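Local structure of putative capsular polysaccharide biosynthesis protein (Streptococcus pneumoniae serotype 4, 6EWJ) at residues 307-312 and 319-324; 381-386 and 395-400; 293-298 and 387-392; 178-183 and 188-193. The protein binds pyridoxal phosphate and probably works as a sugar aminotransferase in the teichoic acid biosynthesis of the pneumococcus. All coordinates share one frame; numbering follows the deposited sequence.

Contact 1 of 4, residues 307-312 and 319-324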
# COMPACT_ATOMS: atom_id res chain seq x y z
N LEU A 307 -23.91 -5.87 -22.71
CA LEU A 307 -22.66 -6.18 -23.36
C LEU A 307 -22.55 -7.70 -23.38
O LEU A 307 -22.87 -8.34 -22.36
CB LEU A 307 -21.44 -5.65 -22.60
CG LEU A 307 -21.19 -4.19 -22.45
CD1 LEU A 307 -19.78 -4.04 -21.89
CD2 LEU A 307 -21.42 -3.42 -23.74
N ALA A 308 -22.04 -8.22 -24.49
CA ALA A 308 -21.94 -9.66 -24.68
C ALA A 308 -20.75 -10.21 -23.92
O ALA A 308 -19.63 -9.72 -24.06
CB ALA A 308 -21.86 -10.03 -26.15
N HIS A 309 -21.04 -11.19 -23.08
CA HIS A 309 -20.00 -11.89 -22.33
C HIS A 309 -19.39 -13.08 -23.00
O HIS A 309 -18.38 -13.62 -22.55
CB HIS A 309 -20.50 -12.22 -20.93
CG HIS A 309 -20.55 -11.02 -20.03
ND1 HIS A 309 -19.43 -10.52 -19.39
CD2 HIS A 309 -21.58 -10.24 -19.64
CE1 HIS A 309 -19.77 -9.50 -18.63
NE2 HIS A 309 -21.06 -9.30 -18.76
N LYS A 310 -20.01 -13.51 -24.10
CA LYS A 310 -19.51 -14.61 -24.88
C LYS A 310 -19.50 -14.15 -26.32
O LYS A 310 -20.53 -13.72 -26.79
CB LYS A 310 -20.38 -15.85 -24.65
CG LYS A 310 -19.93 -17.13 -25.37
CD LYS A 310 -18.42 -17.35 -25.46
CE LYS A 310 -18.10 -18.85 -25.70
NZ LYS A 310 -16.65 -19.22 -25.76
N THR A 311 -18.32 -14.12 -26.93
CA THR A 311 -18.15 -13.76 -28.33
C THR A 311 -17.33 -14.86 -29.05
O THR A 311 -16.86 -15.81 -28.45
CB THR A 311 -17.48 -12.37 -28.52
OG1 THR A 311 -16.07 -12.44 -28.21
CG2 THR A 311 -18.21 -11.29 -27.67
N GLU A 312 -17.16 -14.66 -30.34
CA GLU A 312 -16.28 -15.46 -31.17
C GLU A 312 -14.88 -15.61 -30.60
O GLU A 312 -14.29 -16.70 -30.62
CB GLU A 312 -16.25 -14.78 -32.54
CG GLU A 312 -15.61 -15.55 -33.66
CD GLU A 312 -16.02 -14.99 -34.99
OE1 GLU A 312 -15.25 -14.20 -35.57
OE2 GLU A 312 -17.11 -15.36 -35.47
N HIS A 319 -17.82 -10.36 -14.74
CA HIS A 319 -17.68 -9.52 -13.51
C HIS A 319 -18.76 -8.44 -13.33
O HIS A 319 -19.34 -8.31 -12.25
CB HIS A 319 -16.30 -8.85 -13.49
CG HIS A 319 -16.16 -7.89 -12.37
ND1 HIS A 319 -16.41 -8.26 -11.06
CD2 HIS A 319 -15.95 -6.57 -12.36
CE1 HIS A 319 -16.32 -7.19 -10.30
NE2 HIS A 319 -16.02 -6.16 -11.06
N LEU A 320 -19.09 -7.74 -14.41
CA LEU A 320 -20.22 -6.77 -14.41
C LEU A 320 -21.24 -7.06 -15.49
O LEU A 320 -20.87 -7.38 -16.65
CB LEU A 320 -19.69 -5.38 -14.65
CG LEU A 320 -18.71 -4.83 -13.57
CD1 LEU A 320 -18.14 -3.54 -14.09
CD2 LEU A 320 -19.37 -4.66 -12.22
N TYR A 321 -22.52 -6.90 -15.14
CA TYR A 321 -23.56 -6.94 -16.12
C TYR A 321 -23.90 -5.52 -16.58
O TYR A 321 -24.88 -4.89 -16.15
CB TYR A 321 -24.79 -7.68 -15.63
CG TYR A 321 -25.65 -8.16 -16.76
CD1 TYR A 321 -25.25 -9.25 -17.53
CD2 TYR A 321 -26.83 -7.52 -17.10
CE1 TYR A 321 -26.03 -9.69 -18.59
CE2 TYR A 321 -27.65 -7.96 -18.15
CZ TYR A 321 -27.23 -9.03 -18.90
OH TYR A 321 -28.01 -9.46 -19.90
N ILE A 322 -23.08 -5.07 -17.51
CA ILE A 322 -23.23 -3.77 -18.15
C ILE A 322 -24.34 -3.82 -19.20
O ILE A 322 -24.36 -4.73 -20.07
CB ILE A 322 -21.87 -3.31 -18.73
CG1 ILE A 322 -20.89 -3.10 -17.53
CG2 ILE A 322 -22.07 -2.09 -19.64
CD1 ILE A 322 -19.58 -2.39 -17.78
N THR A 323 -25.26 -2.85 -19.11
CA THR A 323 -26.35 -2.72 -20.07
C THR A 323 -26.41 -1.31 -20.54
O THR A 323 -25.97 -0.38 -19.84
CB THR A 323 -27.75 -3.14 -19.56
OG1 THR A 323 -28.37 -2.08 -18.77
CG2 THR A 323 -27.72 -4.47 -18.75
N ARG A 324 -26.92 -1.15 -21.75
CA ARG A 324 -27.32 0.14 -22.25
C ARG A 324 -28.80 0.10 -22.68
O ARG A 324 -29.23 -0.88 -23.29
CB ARG A 324 -26.41 0.58 -23.40
CG ARG A 324 -24.96 0.75 -23.00
CD ARG A 324 -24.08 1.05 -24.18
NE ARG A 324 -24.44 2.32 -24.79
CZ ARG A 324 -23.99 2.77 -25.96
NH1 ARG A 324 -23.16 2.02 -26.69
NH2 ARG A 324 -24.38 3.96 -26.42
O HOH W 1 -22.84 -7.20 -19.76
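I322 O takes two donors. One is the backbone N-H of L307, which arrives nearly straight (L307 N to I322 O 2.9 Å, 165°) but tilted 24° from the carbonyl plane. The other is water 1, whose second donated bond goes back to the carbonyl of L307 (water 1 to L307 O 2.8 Å), so the water closes a small ring between the two chains. These bonds lie where the edge strand 304-306 runs out into a loop beside the central strand 321-325 of the three-stranded antiparallel sheet in the small, C-terminal part of this type I fold aminotransferase. The side chains of L307 and I322 lie alongside one another and point the same way, with L307 CG against I322 CG2 (3.6 Å) and L307 CD1 almost as near. I322 CG2, the branch that makes this contact, stands anti to its own backbone N. F376 of helix 371-378 packs on both residues.

Two residues further on, the loop turns the imidazole of H309 toward the strand, where V292 of helix 268-299 and the Y321 ring pack near it. At the start of the second segment the H319 side chain leads away from the loop to the cofactor site, its ring meeting that of H179 and its ND1 bonded to N206. The stronger hold on the H309 ring is at ND1, bonded to S316 OG. Across the contact the ring presents its edge to the carbonyl of L320, whose oxygen lies in the ring plane and takes only a weak, bent bond from H309 NE2 (2.9 Å, 125°), with H309 CE1 3.1 Å from the same L320 O.

Contact 2 of 4, residues 381-386 and 395-400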
# COMPACT_ATOMS: atom_id res chain seq x y z
N ILE A 381 -26.44 1.28 -17.63
CA ILE A 381 -26.78 0.83 -16.28
C ILE A 381 -26.19 -0.54 -16.01
O ILE A 381 -26.37 -1.49 -16.78
CB ILE A 381 -28.30 0.82 -16.06
CG1 ILE A 381 -28.87 2.27 -16.12
CG2 ILE A 381 -28.66 0.26 -14.69
CD1 ILE A 381 -30.38 2.34 -16.20
N THR A 382 -25.50 -0.65 -14.88
CA THR A 382 -24.97 -1.91 -14.48
C THR A 382 -25.90 -2.54 -13.45
O THR A 382 -26.19 -1.94 -12.41
CB THR A 382 -23.57 -1.77 -13.89
OG1 THR A 382 -22.81 -0.89 -14.69
CG2 THR A 382 -22.85 -3.09 -13.83
N LEU A 383 -26.36 -3.75 -13.75
CA LEU A 383 -27.17 -4.54 -12.83
C LEU A 383 -26.30 -5.43 -12.00
O LEU A 383 -25.20 -5.75 -12.44
CB LEU A 383 -28.14 -5.44 -13.60
CG LEU A 383 -29.06 -4.74 -14.61
CD1 LEU A 383 -29.95 -5.77 -15.29
CD2 LEU A 383 -29.89 -3.66 -13.96
N PRO A 384 -26.79 -5.85 -10.81
CA PRO A 384 -26.02 -6.67 -9.92
C PRO A 384 -25.61 -8.00 -10.59
O PRO A 384 -26.41 -8.60 -11.33
CB PRO A 384 -27.00 -6.94 -8.77
CG PRO A 384 -27.83 -5.73 -8.72
CD PRO A 384 -28.07 -5.47 -10.19
N LEU A 385 -24.36 -8.39 -10.40
CA LEU A 385 -23.83 -9.68 -10.89
C LEU A 385 -22.80 -10.18 -9.88
O LEU A 385 -21.65 -9.72 -9.87
CB LEU A 385 -23.20 -9.55 -12.27
CG LEU A 385 -22.69 -10.84 -12.94
CD1 LEU A 385 -23.75 -11.90 -13.03
CD2 LEU A 385 -22.12 -10.55 -14.31
N HIS A 386 -23.25 -11.09 -9.02
CA HIS A 386 -22.43 -11.67 -8.01
C HIS A 386 -23.10 -12.97 -7.58
O HIS A 386 -24.27 -13.24 -7.91
CB HIS A 386 -22.33 -10.71 -6.81
CG HIS A 386 -23.65 -10.27 -6.27
ND1 HIS A 386 -24.39 -11.01 -5.37
CD2 HIS A 386 -24.37 -9.14 -6.48
CE1 HIS A 386 -25.49 -10.36 -5.04
NE2 HIS A 386 -25.50 -9.22 -5.72
N ASP A 395 -34.71 -12.96 -11.72
CA ASP A 395 -36.02 -12.88 -12.40
C ASP A 395 -36.74 -11.59 -12.05
O ASP A 395 -37.29 -10.92 -12.93
CB ASP A 395 -36.90 -14.08 -12.05
CG ASP A 395 -36.38 -15.38 -12.68
OD1 ASP A 395 -35.47 -15.35 -13.54
OD2 ASP A 395 -36.90 -16.44 -12.31
N TYR A 396 -36.69 -11.23 -10.78
CA TYR A 396 -37.25 -9.96 -10.31
C TYR A 396 -36.56 -8.74 -10.95
O TYR A 396 -37.25 -7.82 -11.39
CB TYR A 396 -37.19 -9.89 -8.79
CG TYR A 396 -37.70 -8.59 -8.23
CD1 TYR A 396 -39.06 -8.32 -8.18
CD2 TYR A 396 -36.80 -7.63 -7.73
CE1 TYR A 396 -39.53 -7.11 -7.65
CE2 TYR A 396 -37.25 -6.43 -7.20
CZ TYR A 396 -38.61 -6.18 -7.16
OH TYR A 396 -39.05 -4.99 -6.65
N ILE A 397 -35.23 -8.75 -11.04
CA ILE A 397 -34.48 -7.64 -11.67
C ILE A 397 -34.84 -7.54 -13.17
O ILE A 397 -35.10 -6.44 -13.67
CB ILE A 397 -32.94 -7.80 -11.47
CG1 ILE A 397 -32.57 -7.59 -9.99
CG2 ILE A 397 -32.16 -6.80 -12.31
CD1 ILE A 397 -31.21 -8.11 -9.59
N ILE A 398 -34.87 -8.66 -13.86
CA ILE A 398 -35.28 -8.69 -15.28
C ILE A 398 -36.64 -7.99 -15.50
O ILE A 398 -36.77 -7.03 -16.24
CB ILE A 398 -35.32 -10.14 -15.82
CG1 ILE A 398 -33.91 -10.70 -15.94
CG2 ILE A 398 -35.99 -10.22 -17.21
CD1 ILE A 398 -33.87 -12.20 -16.06
N GLU A 399 -37.65 -8.50 -14.80
CA GLU A 399 -38.99 -8.04 -15.04
C GLU A 399 -39.16 -6.56 -14.55
O GLU A 399 -39.76 -5.75 -15.26
CB GLU A 399 -40.04 -9.12 -14.73
CG GLU A 399 -40.39 -9.14 -13.30
CD GLU A 399 -41.49 -8.14 -12.99
OE1 GLU A 399 -41.28 -6.92 -13.21
OE2 GLU A 399 -42.59 -8.56 -12.56
N THR A 400 -38.55 -6.19 -13.40
CA THR A 400 -38.60 -4.80 -12.87
C THR A 400 -37.87 -3.78 -13.77
O THR A 400 -38.40 -2.71 -14.05
CB THR A 400 -38.03 -4.69 -11.44
OG1 THR A 400 -38.71 -5.60 -10.57
CG2 THR A 400 -38.20 -3.28 -10.89
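I397 is wedged against L383 and P384, where strand 380-383 gives way to loop, touching L383 with one branch and P384 with the other. I397 CG2 meets L383 CD1 at 3.9 Å, the two side chains sliding past each other in opposite directions. I397 CD1, at the tip of the longer branch, reaches P384 CD on the pyrrolidine ring at 4.1 Å, crossing it at a slant. With chi1 at -69°, I397 CG1 lies beside the backbone N and carries CD1 to the proline, while CG2, anti to that N, faces the leucine. This is strand-on-helix packing in the small domain, carried by buried aliphatic groups with van der Waals contact alone between the segments.

The other flank of the helix is looser and more polar. E399 is exposed to solvent, and D395 and Y396 are partly so; the Y396 hydroxyl is bonded to A343 O. Next to this flank, buried T400 is tied back along the helix: T400 OG1 donates to Y396 O (2.8 Å) from above the carbonyl plane, 37° out of it, while T400 N reaches the same oxygen at 2.9 Å from the opposite face. The same hydroxyl, T400 OG1, also sits 3.3 Å above the Y396 ring, over its centre, where it covers one face.

Around the apolar patch, L383 also packs on Y321 of the middle strand 321-325 and on F299 of helix 268-299. Y295 of that helix lies against I397, so strand 380-383, paired with strand 321-325 in the sheet, packs through L383 and the following P384 on helices 268-299 and 391-409.

Contact 3 of 4, residues 293-298 and 387-392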
# COMPACT_ATOMS: atom_id res chain seq x y z
N ASP A 293 -26.52 -15.82 -18.44
CA ASP A 293 -27.41 -16.44 -19.42
C ASP A 293 -28.88 -16.15 -19.10
O ASP A 293 -29.68 -15.97 -20.01
CB ASP A 293 -27.15 -17.95 -19.53
CG ASP A 293 -25.77 -18.26 -20.09
OD1 ASP A 293 -25.15 -17.40 -20.77
OD2 ASP A 293 -25.30 -19.39 -19.87
N ARG A 294 -29.24 -16.16 -17.80
CA ARG A 294 -30.64 -15.90 -17.39
C ARG A 294 -31.02 -14.45 -17.70
O ARG A 294 -32.08 -14.18 -18.30
CB ARG A 294 -30.83 -16.27 -15.91
CG ARG A 294 -32.23 -16.06 -15.37
CD ARG A 294 -32.33 -16.43 -13.91
NE ARG A 294 -32.43 -17.87 -13.79
CZ ARG A 294 -33.55 -18.58 -13.81
NH1 ARG A 294 -34.76 -18.02 -13.88
NH2 ARG A 294 -33.47 -19.89 -13.73
N TYR A 295 -30.13 -13.51 -17.37
CA TYR A 295 -30.33 -12.11 -17.75
C TYR A 295 -30.46 -11.95 -19.28
O TYR A 295 -31.39 -11.30 -19.79
CB TYR A 295 -29.15 -11.23 -17.27
CG TYR A 295 -29.14 -10.66 -15.86
CD1 TYR A 295 -30.28 -10.13 -15.27
CD2 TYR A 295 -27.92 -10.53 -15.17
CE1 TYR A 295 -30.23 -9.54 -14.00
CE2 TYR A 295 -27.85 -9.94 -13.90
CZ TYR A 295 -29.01 -9.45 -13.31
OH TYR A 295 -28.95 -8.83 -12.09
N ASP A 296 -29.48 -12.51 -20.00
CA ASP A 296 -29.46 -12.45 -21.46
C ASP A 296 -30.78 -12.95 -22.06
O ASP A 296 -31.34 -12.26 -22.91
CB ASP A 296 -28.30 -13.24 -22.05
CG ASP A 296 -26.95 -12.57 -21.84
OD1 ASP A 296 -26.85 -11.37 -21.40
OD2 ASP A 296 -25.96 -13.28 -22.11
N SER A 297 -31.28 -14.11 -21.64
CA SER A 297 -32.58 -14.58 -22.21
C SER A 297 -33.72 -13.67 -21.79
O SER A 297 -34.57 -13.34 -22.58
CB SER A 297 -32.92 -16.03 -21.84
OG SER A 297 -31.77 -16.88 -21.82
N GLY A 298 -33.69 -13.19 -20.54
CA GLY A 298 -34.67 -12.23 -20.04
C GLY A 298 -34.78 -10.90 -20.80
O GLY A 298 -35.89 -10.43 -21.05
N THR A 387 -22.37 -13.74 -6.78
CA THR A 387 -22.74 -15.14 -6.52
C THR A 387 -23.67 -15.33 -5.32
O THR A 387 -23.98 -16.45 -4.98
CB THR A 387 -21.47 -15.97 -6.34
OG1 THR A 387 -20.57 -15.28 -5.46
CG2 THR A 387 -20.81 -16.14 -7.70
N LYS A 388 -24.07 -14.24 -4.66
CA LYS A 388 -25.12 -14.26 -3.67
C LYS A 388 -26.52 -14.00 -4.24
O LYS A 388 -27.51 -14.15 -3.53
CB LYS A 388 -24.82 -13.25 -2.54
CG LYS A 388 -23.41 -13.36 -1.93
CD LYS A 388 -23.22 -14.63 -1.13
CE LYS A 388 -23.89 -14.58 0.23
NZ LYS A 388 -23.48 -15.78 1.02
N LEU A 389 -26.62 -13.66 -5.53
CA LEU A 389 -27.92 -13.52 -6.20
C LEU A 389 -28.64 -14.87 -6.33
O LEU A 389 -28.08 -15.82 -6.84
CB LEU A 389 -27.76 -12.96 -7.61
CG LEU A 389 -27.38 -11.50 -7.79
CD1 LEU A 389 -27.11 -11.22 -9.27
CD2 LEU A 389 -28.47 -10.58 -7.27
N SER A 390 -29.88 -14.93 -5.87
CA SER A 390 -30.75 -16.07 -6.17
C SER A 390 -31.35 -15.92 -7.59
O SER A 390 -31.48 -14.81 -8.12
CB SER A 390 -31.89 -16.14 -5.16
OG SER A 390 -32.76 -15.02 -5.32
N ASP A 391 -31.76 -17.04 -8.17
CA ASP A 391 -32.53 -17.03 -9.41
C ASP A 391 -33.80 -16.15 -9.33
O ASP A 391 -34.09 -15.42 -10.27
CB ASP A 391 -32.85 -18.46 -9.86
CG ASP A 391 -31.60 -19.22 -10.31
OD1 ASP A 391 -30.56 -18.58 -10.59
OD2 ASP A 391 -31.63 -20.45 -10.36
N GLU A 392 -34.50 -16.18 -8.20
CA GLU A 392 -35.72 -15.40 -7.99
C GLU A 392 -35.42 -13.89 -8.05
O GLU A 392 -36.18 -13.12 -8.62
CB GLU A 392 -36.38 -15.75 -6.64
CG GLU A 392 -36.98 -17.15 -6.56
CD GLU A 392 -35.99 -18.29 -6.22
OE1 GLU A 392 -34.74 -18.09 -6.14
OE2 GLU A 392 -36.49 -19.42 -6.04
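The N-terminal turn of helix 391-409 docks on the end of the long helix 268-299, D391 meeting R294 and the preceding L389 meeting Y295. This helix-to-helix junction belongs to the small domain of the aminotransferase fold, away from the cofactor site. S390 is the N-cap of helix 391-409, its OG bonded to the N-H of E393, and D391 follows as the first helical residue.

The guanidinium of R294 lies flat over the D391 side chain. The two planes are only 21° apart, and D391 CB stands 3.9 Å above the guanidinium plane, over its centre. The carboxylate is therefore stacked on the guanidinium instead of meeting its N-H groups: R294 NE to D391 OD1 is 3.8 Å, a long salt bridge of charges alone. R294 runs out extended from the helix (chi1 -180°) and then bends at chi3 (-79°), a kink that swings the head group over D391. Each charge has a stronger partner elsewhere. R294 NH1 binds D395 one turn further along helix 391-409, and D391 OD1 binds R287, so two arginines of helix 268-299 probably offset the two aspartates.

On the buried side Y295 OH approaches L389 CD1 at 4.1 Å, the side chains crossing at about a right angle, while the hydroxyl is hydrogen-bonded to P384 O and the ring stacks with Y321. Within helix 268-299 the carbonyl of D293 carries two bonds, S297 N at 2.9 Å and S297 OG, also at 2.9 Å, from opposite faces of the D293 carbonyl plane.

Contact 4 of 4, residues 178-183 and 188-193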
# COMPACT_ATOMS: atom_id res chain seq x y z
N ALA A 178 -8.46 -5.76 -13.96
CA ALA A 178 -9.11 -5.73 -12.68
C ALA A 178 -10.40 -6.59 -12.73
O ALA A 178 -10.75 -7.20 -11.75
CB ALA A 178 -9.39 -4.28 -12.25
N HIS A 179 -11.13 -6.54 -13.84
CA HIS A 179 -12.40 -7.19 -13.96
C HIS A 179 -12.30 -8.56 -14.60
O HIS A 179 -13.32 -9.19 -14.83
CB HIS A 179 -13.34 -6.35 -14.83
CG HIS A 179 -13.60 -4.97 -14.32
ND1 HIS A 179 -14.34 -4.06 -15.03
CD2 HIS A 179 -13.26 -4.34 -13.16
CE1 HIS A 179 -14.44 -2.93 -14.36
NE2 HIS A 179 -13.80 -3.07 -13.21
N ALA A 180 -11.08 -9.04 -14.88
CA ALA A 180 -10.89 -10.11 -15.87
C ALA A 180 -10.08 -11.32 -15.42
O ALA A 180 -9.68 -12.13 -16.26
CB ALA A 180 -10.34 -9.55 -17.18
N LEU A 181 -9.92 -11.51 -14.10
CA LEU A 181 -9.30 -12.76 -13.68
C LEU A 181 -10.19 -13.95 -14.12
O LEU A 181 -11.38 -14.00 -13.75
CB LEU A 181 -9.09 -12.83 -12.20
CG LEU A 181 -8.38 -14.12 -11.73
CD1 LEU A 181 -6.92 -14.18 -12.18
CD2 LEU A 181 -8.53 -14.20 -10.22
N GLY A 182 -9.60 -14.86 -14.92
CA GLY A 182 -10.32 -15.99 -15.47
C GLY A 182 -11.00 -15.79 -16.82
O GLY A 182 -11.59 -16.72 -17.33
N SER A 183 -10.94 -14.60 -17.40
CA SER A 183 -11.44 -14.37 -18.74
C SER A 183 -10.47 -15.00 -19.75
O SER A 183 -9.30 -15.18 -19.44
CB SER A 183 -11.58 -12.87 -19.03
OG SER A 183 -12.49 -12.26 -18.11
N GLN A 188 -7.03 -18.22 -24.55
CA GLN A 188 -5.88 -17.97 -23.66
C GLN A 188 -6.31 -17.11 -22.48
O GLN A 188 -7.06 -16.15 -22.68
CB GLN A 188 -4.75 -17.26 -24.38
CG GLN A 188 -4.32 -17.75 -25.75
CD GLN A 188 -3.66 -16.61 -26.53
OE1 GLN A 188 -2.45 -16.56 -26.63
NE2 GLN A 188 -4.48 -15.67 -27.08
N PRO A 189 -5.81 -17.40 -21.27
CA PRO A 189 -6.25 -16.65 -20.07
C PRO A 189 -5.70 -15.28 -20.04
O PRO A 189 -4.56 -15.04 -20.42
CB PRO A 189 -5.69 -17.49 -18.90
CG PRO A 189 -4.78 -18.49 -19.49
CD PRO A 189 -5.06 -18.62 -20.93
N SER A 190 -6.52 -14.34 -19.57
CA SER A 190 -6.04 -12.98 -19.31
C SER A 190 -4.87 -13.14 -18.35
O SER A 190 -4.88 -14.06 -17.49
CB SER A 190 -7.13 -12.08 -18.75
OG SER A 190 -6.75 -10.72 -18.93
N GLY A 191 -3.83 -12.36 -18.58
CA GLY A 191 -2.53 -12.57 -17.92
C GLY A 191 -1.47 -13.02 -18.93
O GLY A 191 -0.37 -12.52 -18.91
N SER A 192 -1.88 -13.90 -19.85
CA SER A 192 -1.01 -14.45 -20.89
C SER A 192 -1.08 -13.71 -22.23
O SER A 192 -0.39 -14.08 -23.16
CB SER A 192 -1.35 -15.93 -21.14
OG SER A 192 -2.59 -16.09 -21.80
N ILE A 193 -1.86 -12.63 -22.32
CA ILE A 193 -2.13 -12.02 -23.62
C ILE A 193 -1.31 -10.73 -23.81
O ILE A 193 -0.60 -10.56 -24.79
CB ILE A 193 -3.61 -11.77 -23.78
CG1 ILE A 193 -4.39 -13.07 -23.56
CG2 ILE A 193 -3.91 -11.22 -25.18
CD1 ILE A 193 -5.80 -12.86 -23.07
O HOH W 2 -7.12 -15.16 -15.95
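The flat carbonyl group of S183 meets the N-H of S190 off its plane, the donor tilted 30° while the bond itself is nearly straight (S190 N to S183 O 2.9 Å, 168°). Beside it P189 CA makes a C-H···O contact with the same S183 O at 3.4 Å. The P189 carbonyl is used in its own plane: S192 OG donates to a lone pair of P189 O at 2.6 Å, and S192 N adds a second bond.

S183 lies just before and S190 just after the short antiparallel hairpin of strands 184-185 and 188-189, and their bond closes its open end. The hairpin follows a type II turn, A180 to S183, in which G182 has a positive phi, at which a CB would press against the carbonyl of L181. The turn ends the loop leaving strand 172-177 of the large seven-stranded sheet. H179, a residue of the pyridoxal phosphate site, lies in this loop just before the turn; its ND1 is bonded to A138 N.

S190 also faces the turn with its side chain: S190 CB packs on A180 O at 3.6 Å, while its OG, anti to the backbone N (chi1 -161°), passes A180 CB and is hydrogen-bonded to S177 OG. S183 OG is bonded to G139 O and S317 OG. Water 2 accepts from G182 N (2.7 Å) and donates to S190 O.

Overall arrangement
From the N terminus, contact 4 comes first, closing a short loop around the hairpin at 184-189 beside the cofactor site. Contact 3 spans far more chain, bringing 293-298 at the end of helix 268-299 to 387-392; contact 1 lies wholly within that span, closing the short loop between 307-312 and 319-324. Contact 2 crosses contact 3, since 381-386 falls between the two segments of contact 3 and 395-400 comes after both. Contacts 1 and 2 share the sheet of strands 304-306, 321-325 and 380-383, and contacts 2 and 3, with centres 8 Å apart, share helix 391-409. Contact 4 touches contact 1 through H179, H319 and L320, joining the large-sheet side to the small domain.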